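Local coordinates for putative hexose oxidase (Nonomuraea sp. ATCC 39727, PDB 5AWV), which binds FAD and probably oxidises a sugar carried by glycopeptide antibiotics such as teicoplanin, at residues 43-48 with 59-64; 83-88 with 95-100; 168-173 with 280-285. All coordinates share one frame; numbering follows the deposited sequence.

Contact 1 of 3, residues 43-48 with 59-64; sequences LNLKLR and DYIHLV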
loop_
_atom_site.group_PDB
_atom_site.type_symbol
_atom_site.label_atom_id
_atom_site.label_comp_id
_atom_site.label_asym_id
_atom_site.label_seq_id
_atom_site.Cartn_x
_atom_site.Cartn_y
_atom_site.Cartn_z
ATOM N N LEU A 43 -13.399 17.936 -8.032
ATOM C CA LEU A 43 -14.126 16.970 -7.200
ATOM C C LEU A 43 -13.650 15.504 -7.372
ATOM O O LEU A 43 -13.598 14.776 -6.391
ATOM C CB LEU A 43 -15.676 17.101 -7.294
ATOM C CG LEU A 43 -16.294 18.410 -6.670
ATOM C CD1 LEU A 43 -17.760 18.626 -7.049
ATOM C CD2 LEU A 43 -16.236 18.488 -5.130
ATOM N N ASN A 44 -13.394 15.057 -8.595
ATOM C CA ASN A 44 -12.829 13.746 -8.814
ATOM C C ASN A 44 -11.560 13.590 -7.987
ATOM O O ASN A 44 -11.386 12.560 -7.339
ATOM C CB ASN A 44 -12.569 13.435 -10.291
ATOM C CG ASN A 44 -13.872 13.119 -11.066
ATOM O OD1 ASN A 44 -14.990 13.154 -10.504
ATOM N ND2 ASN A 44 -13.717 12.667 -12.233
ATOM N N LEU A 45 -10.686 14.557 -8.082
ATOM C CA LEU A 45 -9.401 14.438 -7.439
ATOM C C LEU A 45 -9.473 14.528 -5.918
ATOM O O LEU A 45 -8.750 13.792 -5.239
ATOM C CB LEU A 45 -8.419 15.396 -8.017
ATOM C CG LEU A 45 -8.110 15.139 -9.487
ATOM C CD1 LEU A 45 -7.284 16.270 -10.097
ATOM C CD2 LEU A 45 -7.363 13.829 -9.642
ATOM N N LYS A 46 -10.426 15.337 -5.430
ATOM C CA LYS A 46 -10.630 15.572 -4.004
ATOM C C LYS A 46 -11.204 14.303 -3.417
ATOM O O LYS A 46 -11.080 14.029 -2.209
ATOM C CB LYS A 46 -11.638 16.730 -3.818
ATOM C CG LYS A 46 -11.824 17.261 -2.397
ATOM C CD LYS A 46 -13.002 18.259 -2.347
ATOM C CE LYS A 46 -14.252 17.569 -1.977
ATOM N NZ LYS A 46 -14.178 17.270 -0.515
ATOM N N LEU A 47 -11.908 13.563 -4.249
ATOM C CA LEU A 47 -12.695 12.414 -3.743
ATOM C C LEU A 47 -12.090 11.101 -4.081
ATOM O O LEU A 47 -12.754 10.083 -4.041
ATOM C CB LEU A 47 -14.143 12.479 -4.257
ATOM C CG LEU A 47 -15.000 13.581 -3.665
ATOM C CD1 LEU A 47 -16.298 13.615 -4.444
ATOM C CD2 LEU A 47 -15.245 13.489 -2.153
ATOM N N ARG A 48 -10.851 11.068 -4.501
ATOM C CA ARG A 48 -10.386 9.737 -4.903
ATOM C C ARG A 48 -9.691 8.914 -3.828
ATOM O O ARG A 48 -9.235 7.844 -4.093
ATOM C CB ARG A 48 -9.558 9.822 -6.149
ATOM C CG ARG A 48 -8.190 10.356 -6.009
ATOM C CD ARG A 48 -7.579 10.132 -7.397
ATOM N NE ARG A 48 -6.175 10.429 -7.322
ATOM C CZ ARG A 48 -5.189 9.562 -7.051
ATOM N NH1 ARG A 48 -5.387 8.260 -6.970
ATOM N NH2 ARG A 48 -3.972 10.039 -6.965
ATOM N N ASP A 59 -7.073 24.024 -1.270
ATOM C CA ASP A 59 -7.030 25.193 -2.168
ATOM C C ASP A 59 -6.854 24.770 -3.621
ATOM O O ASP A 59 -7.486 25.327 -4.530
ATOM C CB ASP A 59 -5.894 26.144 -1.777
ATOM C CG ASP A 59 -6.106 26.798 -0.393
ATOM O OD1 ASP A 59 -7.231 26.778 0.185
ATOM O OD2 ASP A 59 -5.142 27.327 0.121
ATOM N N TYR A 60 -5.948 23.808 -3.855
ATOM C CA TYR A 60 -5.847 23.257 -5.188
ATOM C C TYR A 60 -5.295 21.872 -5.086
ATOM O O TYR A 60 -4.717 21.523 -4.034
ATOM C CB TYR A 60 -4.966 24.109 -6.150
ATOM C CG TYR A 60 -3.580 24.476 -5.731
ATOM C CD1 TYR A 60 -3.325 25.612 -4.900
ATOM C CD2 TYR A 60 -2.473 23.747 -6.198
ATOM C CE1 TYR A 60 -2.009 25.941 -4.531
ATOM C CE2 TYR A 60 -1.223 24.063 -5.807
ATOM C CZ TYR A 60 -0.976 25.166 -4.972
ATOM O OH TYR A 60 0.375 25.404 -4.608
ATOM N N ILE A 61 -5.439 21.112 -6.164
ATOM C CA ILE A 61 -4.731 19.839 -6.328
ATOM C C ILE A 61 -3.750 19.965 -7.526
ATOM O O ILE A 61 -4.131 20.330 -8.616
ATOM C CB ILE A 61 -5.779 18.708 -6.503
ATOM C CG1 ILE A 61 -6.681 18.701 -5.290
ATOM C CG2 ILE A 61 -5.121 17.336 -6.664
ATOM C CD1 ILE A 61 -7.941 17.892 -5.362
ATOM N N HIS A 62 -2.485 19.669 -7.300
ATOM C CA HIS A 62 -1.444 19.837 -8.272
ATOM C C HIS A 62 -1.089 18.500 -8.890
ATOM O O HIS A 62 -0.485 17.592 -8.222
ATOM C CB HIS A 62 -0.259 20.462 -7.531
ATOM C CG HIS A 62 0.575 21.383 -8.336
ATOM N ND1 HIS A 62 1.413 22.316 -7.758
ATOM C CD2 HIS A 62 0.768 21.476 -9.673
ATOM C CE1 HIS A 62 2.059 22.962 -8.710
ATOM N NE2 HIS A 62 1.694 22.463 -9.878
ATOM N N LEU A 63 -1.478 18.359 -10.151
ATOM C CA LEU A 63 -1.080 17.199 -10.953
ATOM C C LEU A 63 0.273 17.398 -11.520
ATOM O O LEU A 63 0.533 18.441 -12.150
ATOM C CB LEU A 63 -2.057 17.017 -12.128
ATOM C CG LEU A 63 -3.393 16.440 -11.742
ATOM C CD1 LEU A 63 -4.425 16.590 -12.868
ATOM C CD2 LEU A 63 -3.325 14.963 -11.318
ATOM N N VAL A 64 1.155 16.425 -11.295
ATOM C CA VAL A 64 2.505 16.548 -11.688
ATOM C C VAL A 64 2.942 15.332 -12.549
ATOM O O VAL A 64 2.655 14.209 -12.217
ATOM C CB VAL A 64 3.419 16.684 -10.451
ATOM C CG1 VAL A 64 3.159 17.986 -9.732
ATOM C CG2 VAL A 64 3.265 15.498 -9.483
#

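Contact 2 of 3, residues 83-88 with 95-100; sequences RVAVRS and DFVDNP. With FAD (flavin-adenine dinucleotide), chain M.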
loop_
_atom_site.group_PDB
_atom_site.type_symbol
_atom_site.label_atom_id
_atom_site.label_comp_id
_atom_site.label_asym_id
_atom_site.label_seq_id
_atom_site.Cartn_x
_atom_site.Cartn_y
_atom_site.Cartn_z
ATOM N N ARG A 83 -0.051 23.932 3.823
ATOM C CA ARG A 83 0.121 22.559 4.297
ATOM C C ARG A 83 -0.131 21.543 3.132
ATOM O O ARG A 83 -1.122 21.629 2.429
ATOM C CB ARG A 83 -0.839 22.246 5.363
ATOM C CG ARG A 83 -0.681 20.834 5.810
ATOM C CD ARG A 83 -1.171 20.719 7.211
ATOM N NE ARG A 83 -1.300 19.331 7.559
ATOM C CZ ARG A 83 -1.709 18.892 8.731
ATOM N NH1 ARG A 83 -2.061 19.756 9.714
ATOM N NH2 ARG A 83 -1.796 17.583 8.901
ATOM N N VAL A 84 0.832 20.684 2.886
ATOM C CA VAL A 84 0.797 19.845 1.684
ATOM C C VAL A 84 0.631 18.365 2.082
ATOM O O VAL A 84 1.120 17.966 3.143
ATOM C CB VAL A 84 2.058 20.052 0.836
ATOM C CG1 VAL A 84 3.325 19.564 1.493
ATOM C CG2 VAL A 84 1.927 19.462 -0.561
ATOM N N ALA A 85 0.010 17.566 1.199
ATOM C CA ALA A 85 0.042 16.110 1.317
ATOM C C ALA A 85 0.107 15.512 -0.108
ATOM O O ALA A 85 -0.453 16.091 -1.040
ATOM C CB ALA A 85 -1.179 15.635 2.051
ATOM N N VAL A 86 0.819 14.411 -0.268
ATOM C CA VAL A 86 0.967 13.728 -1.559
ATOM C C VAL A 86 -0.128 12.665 -1.606
ATOM O O VAL A 86 -0.454 12.086 -0.589
ATOM C CB VAL A 86 2.339 13.013 -1.708
ATOM C CG1 VAL A 86 2.443 12.332 -3.071
ATOM C CG2 VAL A 86 3.447 14.010 -1.432
ATOM N N ARG A 87 -0.768 12.492 -2.758
ATOM C CA ARG A 87 -1.606 11.334 -2.978
ATOM C C ARG A 87 -1.102 10.516 -4.149
ATOM O O ARG A 87 -0.934 11.003 -5.211
ATOM C CB ARG A 87 -3.049 11.693 -3.216
ATOM C CG ARG A 87 -3.980 10.532 -2.866
ATOM C CD ARG A 87 -5.276 10.629 -3.504
ATOM N NE ARG A 87 -6.129 11.812 -3.208
ATOM C CZ ARG A 87 -6.950 12.027 -2.203
ATOM N NH1 ARG A 87 -7.024 11.252 -1.173
ATOM N NH2 ARG A 87 -7.756 13.114 -2.270
ATOM N N SER A 88 -0.909 9.232 -3.925
ATOM C CA SER A 88 -0.558 8.323 -5.002
ATOM C C SER A 88 -1.772 7.452 -5.260
ATOM O O SER A 88 -2.587 7.770 -6.140
ATOM C CB SER A 88 0.695 7.562 -4.626
ATOM O OG SER A 88 1.814 8.447 -4.634
ATOM N N ASP A 95 -6.533 9.867 7.940
ATOM C CA ASP A 95 -6.779 11.193 7.317
ATOM C C ASP A 95 -5.509 11.963 6.952
ATOM O O ASP A 95 -5.518 13.196 6.974
ATOM C CB ASP A 95 -7.601 12.083 8.260
ATOM C CG ASP A 95 -6.797 12.545 9.474
ATOM O OD1 ASP A 95 -5.642 12.019 9.756
ATOM O OD2 ASP A 95 -7.351 13.443 10.146
ATOM N N PHE A 96 -4.462 11.281 6.528
ATOM C CA PHE A 96 -3.195 11.952 6.295
ATOM C C PHE A 96 -3.274 12.864 5.072
ATOM O O PHE A 96 -2.557 13.867 4.996
ATOM C CB PHE A 96 -2.057 10.975 6.086
ATOM C CG PHE A 96 -1.771 10.050 7.241
ATOM C CD1 PHE A 96 -2.307 10.227 8.528
ATOM C CD2 PHE A 96 -0.879 9.003 7.050
ATOM C CE1 PHE A 96 -1.954 9.371 9.556
ATOM C CE2 PHE A 96 -0.548 8.140 8.097
ATOM C CZ PHE A 96 -1.101 8.303 9.356
ATOM N N VAL A 97 -4.129 12.535 4.111
ATOM C CA VAL A 97 -4.283 13.331 2.919
ATOM C C VAL A 97 -5.576 14.120 2.965
ATOM O O VAL A 97 -5.545 15.303 2.577
ATOM C CB VAL A 97 -4.256 12.448 1.651
ATOM C CG1 VAL A 97 -4.413 13.249 0.370
ATOM C CG2 VAL A 97 -2.943 11.635 1.643
ATOM N N ASP A 98 -6.687 13.476 3.346
ATOM C CA ASP A 98 -8.000 14.073 3.276
ATOM C C ASP A 98 -8.389 14.514 4.704
ATOM O O ASP A 98 -8.808 13.714 5.541
ATOM C CB ASP A 98 -9.038 13.131 2.736
ATOM C CG ASP A 98 -8.828 12.796 1.271
ATOM O OD1 ASP A 98 -8.598 13.720 0.467
ATOM O OD2 ASP A 98 -8.959 11.575 0.945
ATOM N N ASN A 99 -8.092 15.778 5.005
ATOM C CA ASN A 99 -8.472 16.393 6.316
ATOM C C ASN A 99 -8.687 17.879 6.046
ATOM O O ASN A 99 -8.156 18.398 5.072
ATOM C CB ASN A 99 -7.476 16.069 7.475
ATOM C CG ASN A 99 -6.100 16.608 7.237
ATOM O OD1 ASN A 99 -5.098 15.859 7.109
ATOM N ND2 ASN A 99 -6.010 17.894 7.099
ATOM N N PRO A 100 -9.394 18.567 6.948
ATOM C CA PRO A 100 -9.613 20.000 6.738
ATOM C C PRO A 100 -8.342 20.877 6.686
ATOM O O PRO A 100 -8.390 21.970 6.121
ATOM C CB PRO A 100 -10.513 20.398 7.914
ATOM C CG PRO A 100 -10.978 19.126 8.560
ATOM C CD PRO A 100 -10.097 18.025 8.131
HETATM P PA FAD M . -2.111 7.341 -0.267
HETATM O O1A FAD M . -3.366 7.547 0.556
HETATM O O2A FAD M . -1.969 7.943 -1.588
HETATM O O5B FAD M . -0.831 7.683 0.595
HETATM C C5B FAD M . -0.605 7.165 1.951
HETATM C C4B FAD M . 0.389 8.024 2.666
HETATM O O4B FAD M . 1.675 8.052 2.035
HETATM C C3B FAD M . 0.003 9.500 2.850
HETATM O O3B FAD M . 0.558 10.115 4.039
HETATM C C2B FAD M . 0.609 10.059 1.600
HETATM O O2B FAD M . 0.760 11.435 1.712
HETATM C C1B FAD M . 1.896 9.315 1.472
HETATM N N9A FAD M . 2.342 9.261 0.099
HETATM C C8A FAD M . 1.711 8.834 -1.002
HETATM N N7A FAD M . 2.511 8.872 -2.090
HETATM C C5A FAD M . 3.696 9.313 -1.691
HETATM C C6A FAD M . 4.970 9.656 -2.359
HETATM N N6A FAD M . 5.053 9.485 -3.675
HETATM N N1A FAD M . 5.990 10.097 -1.564
HETATM C C2A FAD M . 5.833 10.277 -0.219
HETATM N N3A FAD M . 4.680 10.026 0.460
HETATM C C4A FAD M . 3.604 9.598 -0.259
HETATM N N1 FAD M . -1.045 -3.047 2.683
HETATM C C2 FAD M . -0.303 -4.194 2.634
HETATM O O2 FAD M . 0.905 -4.152 2.959
HETATM N N3 FAD M . -0.813 -5.365 2.219
HETATM C C4 FAD M . -2.054 -5.460 1.698
HETATM O O4 FAD M . -2.503 -6.548 1.273
HETATM C C4X FAD M . -2.902 -4.261 1.680
HETATM N N5 FAD M . -4.185 -4.267 1.172
HETATM C C5X FAD M . -4.941 -3.131 1.064
HETATM C C6 FAD M . -6.215 -3.218 0.464
HETATM C C7 FAD M . -6.968 -2.013 0.488
HETATM C C7M FAD M . -8.397 -2.034 -0.115
HETATM C C8 FAD M . -6.431 -0.699 1.021
HETATM C C8M FAD M . -7.149 0.607 0.781
HETATM C C9 FAD M . -5.119 -0.686 1.544
HETATM C C9A FAD M . -4.385 -1.834 1.610
HETATM N N10 FAD M . -3.073 -1.872 2.154
HETATM C C10 FAD M . -2.305 -3.025 2.179
HETATM C "C1'" FAD M . -2.466 -0.640 2.757
HETATM C "C2'" FAD M . -1.599 0.106 1.815
HETATM O "O2'" FAD M . -0.362 -0.580 1.788
HETATM C "C3'" FAD M . -1.418 1.431 2.456
HETATM O "O3'" FAD M . -2.734 1.970 2.595
HETATM C "C4'" FAD M . -0.539 2.348 1.562
HETATM O "O4'" FAD M . -0.009 3.369 2.412
HETATM C "C5'" FAD M . -1.415 2.980 0.510
HETATM O "O5'" FAD M . -0.613 3.739 -0.416
HETATM P P FAD M . -1.330 4.709 -1.422
HETATM O O1P FAD M . -0.355 5.299 -2.318
HETATM O O2P FAD M . -2.506 4.076 -2.112
HETATM O O3P FAD M . -2.010 5.713 -0.375
HETATM O O HOH W 1 -2.066 15.633 6.849
#

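Contact 3 of 3, residues 168-173 with 280-285; sequences LSRQFG and RNSGPD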
loop_
_atom_site.group_PDB
_atom_site.type_symbol
_atom_site.label_atom_id
_atom_site.label_comp_id
_atom_site.label_asym_id
_atom_site.label_seq_id
_atom_site.Cartn_x
_atom_site.Cartn_y
_atom_site.Cartn_z
ATOM N N LEU A 168 2.599 -13.485 -1.249
ATOM C CA LEU A 168 3.865 -14.039 -1.566
ATOM C C LEU A 168 5.010 -13.669 -0.597
ATOM O O LEU A 168 6.212 -14.062 -0.813
ATOM C CB LEU A 168 4.296 -13.687 -2.968
ATOM C CG LEU A 168 3.457 -14.131 -4.174
ATOM C CD1 LEU A 168 4.166 -13.763 -5.461
ATOM C CD2 LEU A 168 3.217 -15.597 -4.105
ATOM N N SER A 169 4.718 -12.903 0.419
ATOM C CA SER A 169 5.753 -12.456 1.376
ATOM C C SER A 169 6.415 -13.609 2.170
ATOM O O SER A 169 7.630 -13.527 2.508
ATOM C CB SER A 169 5.265 -11.312 2.263
ATOM O OG SER A 169 4.998 -10.237 1.438
ATOM N N ARG A 170 5.684 -14.688 2.464
ATOM C CA ARG A 170 6.311 -15.825 3.112
ATOM C C ARG A 170 7.382 -16.491 2.243
ATOM O O ARG A 170 8.379 -16.996 2.772
ATOM C CB ARG A 170 5.274 -16.845 3.630
ATOM C CG ARG A 170 4.526 -16.323 4.873
ATOM C CD ARG A 170 3.217 -17.091 5.097
ATOM N NE ARG A 170 3.417 -18.542 5.245
ATOM C CZ ARG A 170 3.729 -19.169 6.377
ATOM N NH1 ARG A 170 3.877 -18.480 7.507
ATOM N NH2 ARG A 170 3.764 -20.509 6.411
ATOM N N GLN A 171 7.194 -16.411 0.928
ATOM C CA GLN A 171 8.122 -17.007 -0.025
ATOM C C GLN A 171 9.212 -16.021 -0.354
ATOM O O GLN A 171 10.331 -16.408 -0.512
ATOM C CB GLN A 171 7.342 -17.436 -1.285
ATOM C CG GLN A 171 8.143 -18.194 -2.323
ATOM C CD GLN A 171 7.249 -18.902 -3.387
ATOM O OE1 GLN A 171 6.022 -18.665 -3.510
ATOM N NE2 GLN A 171 7.857 -19.728 -4.161
ATOM N N PHE A 172 8.875 -14.717 -0.444
ATOM C CA PHE A 172 9.833 -13.750 -0.978
ATOM C C PHE A 172 10.236 -12.567 -0.096
ATOM O O PHE A 172 11.135 -11.802 -0.512
ATOM C CB PHE A 172 9.338 -13.210 -2.297
ATOM C CG PHE A 172 9.327 -14.225 -3.411
ATOM C CD1 PHE A 172 10.503 -14.886 -3.793
ATOM C CD2 PHE A 172 8.180 -14.521 -4.065
ATOM C CE1 PHE A 172 10.487 -15.833 -4.864
ATOM C CE2 PHE A 172 8.141 -15.481 -5.105
ATOM C CZ PHE A 172 9.330 -16.136 -5.502
ATOM N N GLY A 173 9.609 -12.370 1.066
ATOM C CA GLY A 173 9.787 -11.193 1.884
ATOM C C GLY A 173 8.866 -10.023 1.593
ATOM O O GLY A 173 7.856 -10.129 0.846
ATOM N N ARG A 280 4.461 -23.004 14.452
ATOM C CA ARG A 280 5.315 -24.090 14.043
ATOM C C ARG A 280 5.811 -23.996 12.629
ATOM O O ARG A 280 6.869 -24.538 12.333
ATOM C CB ARG A 280 4.616 -25.472 14.216
ATOM C CG ARG A 280 4.245 -25.830 15.651
ATOM C CD ARG A 280 3.701 -27.290 15.760
ATOM N NE ARG A 280 2.526 -27.534 14.881
ATOM C CZ ARG A 280 1.230 -27.315 15.190
ATOM N NH1 ARG A 280 0.872 -26.864 16.405
ATOM N NH2 ARG A 280 0.268 -27.526 14.268
ATOM N N ASN A 281 5.073 -23.311 11.757
ATOM C CA ASN A 281 5.310 -23.408 10.305
ATOM C C ASN A 281 5.585 -22.047 9.553
ATOM O O ASN A 281 5.104 -21.856 8.409
ATOM C CB ASN A 281 4.141 -24.154 9.705
ATOM C CG ASN A 281 4.093 -25.610 10.226
ATOM O OD1 ASN A 281 5.037 -26.339 10.015
ATOM N ND2 ASN A 281 3.111 -25.936 10.995
ATOM N N SER A 282 6.275 -21.126 10.245
ATOM C CA SER A 282 6.551 -19.824 9.674
ATOM C C SER A 282 8.029 -19.532 9.581
ATOM O O SER A 282 8.430 -18.389 9.379
ATOM C CB SER A 282 5.802 -18.783 10.451
ATOM O OG SER A 282 4.420 -19.080 10.321
ATOM N N GLY A 283 8.865 -20.534 9.791
ATOM C CA GLY A 283 10.321 -20.374 9.664
ATOM C C GLY A 283 10.708 -20.177 8.203
ATOM O O GLY A 283 10.026 -20.684 7.304
ATOM N N PRO A 284 11.788 -19.411 7.943
ATOM C CA PRO A 284 12.284 -19.165 6.585
ATOM C C PRO A 284 12.643 -20.461 5.809
ATOM O O PRO A 284 12.605 -20.492 4.569
ATOM C CB PRO A 284 13.558 -18.354 6.815
ATOM C CG PRO A 284 13.811 -18.250 8.275
ATOM C CD PRO A 284 12.582 -18.720 9.006
ATOM N N ASP A 285 12.971 -21.532 6.523
ATOM C CA ASP A 285 13.268 -22.803 5.868
ATOM C C ASP A 285 12.130 -23.834 5.801
ATOM O O ASP A 285 12.293 -24.880 5.215
ATOM C CB ASP A 285 14.531 -23.437 6.479
ATOM C CG ASP A 285 15.760 -22.521 6.363
ATOM O OD1 ASP A 285 15.892 -21.777 5.369
ATOM O OD2 ASP A 285 16.576 -22.537 7.298
#

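Contact 1 of 3, residues 43-48 with 59-64
Ile61 reaches out from its strand and lays its CD1 methyl against the flank of the short helix 42-46, overlapping the base of Leu45. That methyl sits 3.7 Å from Leu45 CB and, slightly nearer, 3.6 Å from the backbone atom Lys46 N, so the tip of the isoleucine rests partly on main chain. Its other branch takes a different target: Ile61 CG2 comes across Leu45 at a slant, 4.1 Å from CB and 4.2 Å from CD1. The isoleucine therefore straddles the root of the leucine, one methyl on the helix backbone and one against the side chain. With CG1 anti to the carbonyl carbon (chi1 -58°) and the chain extended beyond it, CD1 is carried all the way to the helix. Farther along the strand, Leu63 turns one branch inward, and its CD1 meets Leu45 CD1 methyl to methyl at 4.0 Å. Lys46 contributes its CB beside Ile61 CD1, while its chain bends away and its NZ is hydrogen-bonded to Gly56 O.

Strand 60-63 belongs to the mixed four-stranded sheet of the FAD-binding part of the chain, between strands 33-35 and 104-107. Residues alternate along it: Ile61 and Leu63 serve the helix 42-46, whereas Tyr60 and His62 pack on helix 67-80. Leu45 also packs on Leu140 of the second subunit, and Asn44 is hydrogen-bonded to Arg349 and Trp350 of that subunit, which places this helix at a subunit interface.

Between the two segments everything that meets is hydrocarbon, apart from the main-chain nitrogen under Ile61 CD1. Helix and strand are thus held together here by shape and burial of methyl groups, with polar bonding left to residues around them.

Contact 2 of 3, residues 83-88 with 95-100
Arg87 and Asp98 join the edge strand 84-87 to the loop 95-100 by an end-on salt bridge, within the FAD-binding domain of the PCMH-type fold. NH1 donates to Asp98 OD2 at 2.9 Å, almost straight at 171°. The partner bond, from NH2 to Asp98 OD1, is equally short at 2.9 Å but more bent, at 146°. The two flat groups are not coplanar: OD2 is met from above the carboxylate plane, while OD1 uses its syn lone pair. A bend at chi3 (-61°) swings the guanidinium round to the loop, and NH2 has a further probable acceptor in Leu45 O. Val97 CG1 lies over one guanidinium face, 3.6 Å from NH1, so a methyl covers part of one side of the cation.

Val97's other methyl, CG2, stands 3.4 Å from Val86 O. This carbonyl oxygen accepts a hydrogen bond from the ribose hydroxyl O2B of FAD, so strand, loop and cofactor converge on one oxygen. Two residues along, Ser88 serves two parts of FAD. Its backbone N donates to phosphate oxygen O2A, and its OG donates to adenine N7A at 2.7 Å. Val86 CG1 packs against the same adenine. Arg83, Ala85 and Arg87 also share backbone hydrogen bonds with strand 104-107 and the residue before it.

At the other end of the contact a water links the segments. It accepts from Arg83 NH2 at 2.8 Å and donates to Phe96 O at 2.6 Å, while the methyl of Ala85 packs against that same carbonyl oxygen. The Phe96 side chain leads away from the strand to stack on His517, and the edge of its ring meets the ribose, with CD2 at 3.5 Å from FAD O3B.

Contact 3 of 3, residues 168-173 with 280-285
Arg170 drives its guanidinium into the loop that follows helix 264-280, and the tight part of this contact is that one group. NH1 donates to Ser282 OG at 2.9 Å, with the oxygen lying in the guanidinium plane. NH2 donates to Asn281 O at 2.8 Å, somewhat tilted from that plane, with an N-H...O angle of 155°. A bend at chi3 (58°) turns the two terminal nitrogens toward the loop. Other carbonyls complete the set of acceptors: NE binds Leu291 O, NH1 also binds Tyr403 O, and NH2 also binds Tyr288 O. All five N-H groups are therefore used, four of them on main-chain carbonyls, whose partial charges would be expected to steady the buried cation. Ser282 OG is engaged both ways, accepting from Arg170 and donating to Tyr278 O in the last turn of the helix.

The arginine thus ties the short helix 169-172, from the FAD-binding region, to the loop leading into strand 291-298 of the large antiparallel sheet.

Beyond Ser282 the loop no longer meets the helix: Gly283 and Pro284 stay clear of segment 168-173, Pro284 packing on Thr409 instead, and Asp285 is exposed, packing on Arg202 of the third subunit. On the helix side, Gln171 points away from the loop and bonds to Asp316. Arg280, at the end of helix 264-280, is likewise exposed.

Overall arrangement
Contacts 1 and 2 are neighbours on the same mixed sheet, their centres 10 Å apart. They join directly through two probable hydrogen bonds: Arg48 NH2 to Ser88 O at 2.8 Å and Arg87 NH2 to Leu45 O at 3.2 Å. Contact 2 lines the adenosine-phosphate end of FAD, and contact 1 lies farther off, with the Ile61 side chain about 11 Å from the cofactor. Contact 3 lies across the chain's centre, its own centre 35 Å from that of contact 2 and 40 Å from that of contact 1. It approaches the flavin end instead: the Arg170 side chain is about 12 Å from FAD and about 13 Å from a bound aminoglucuronic acid.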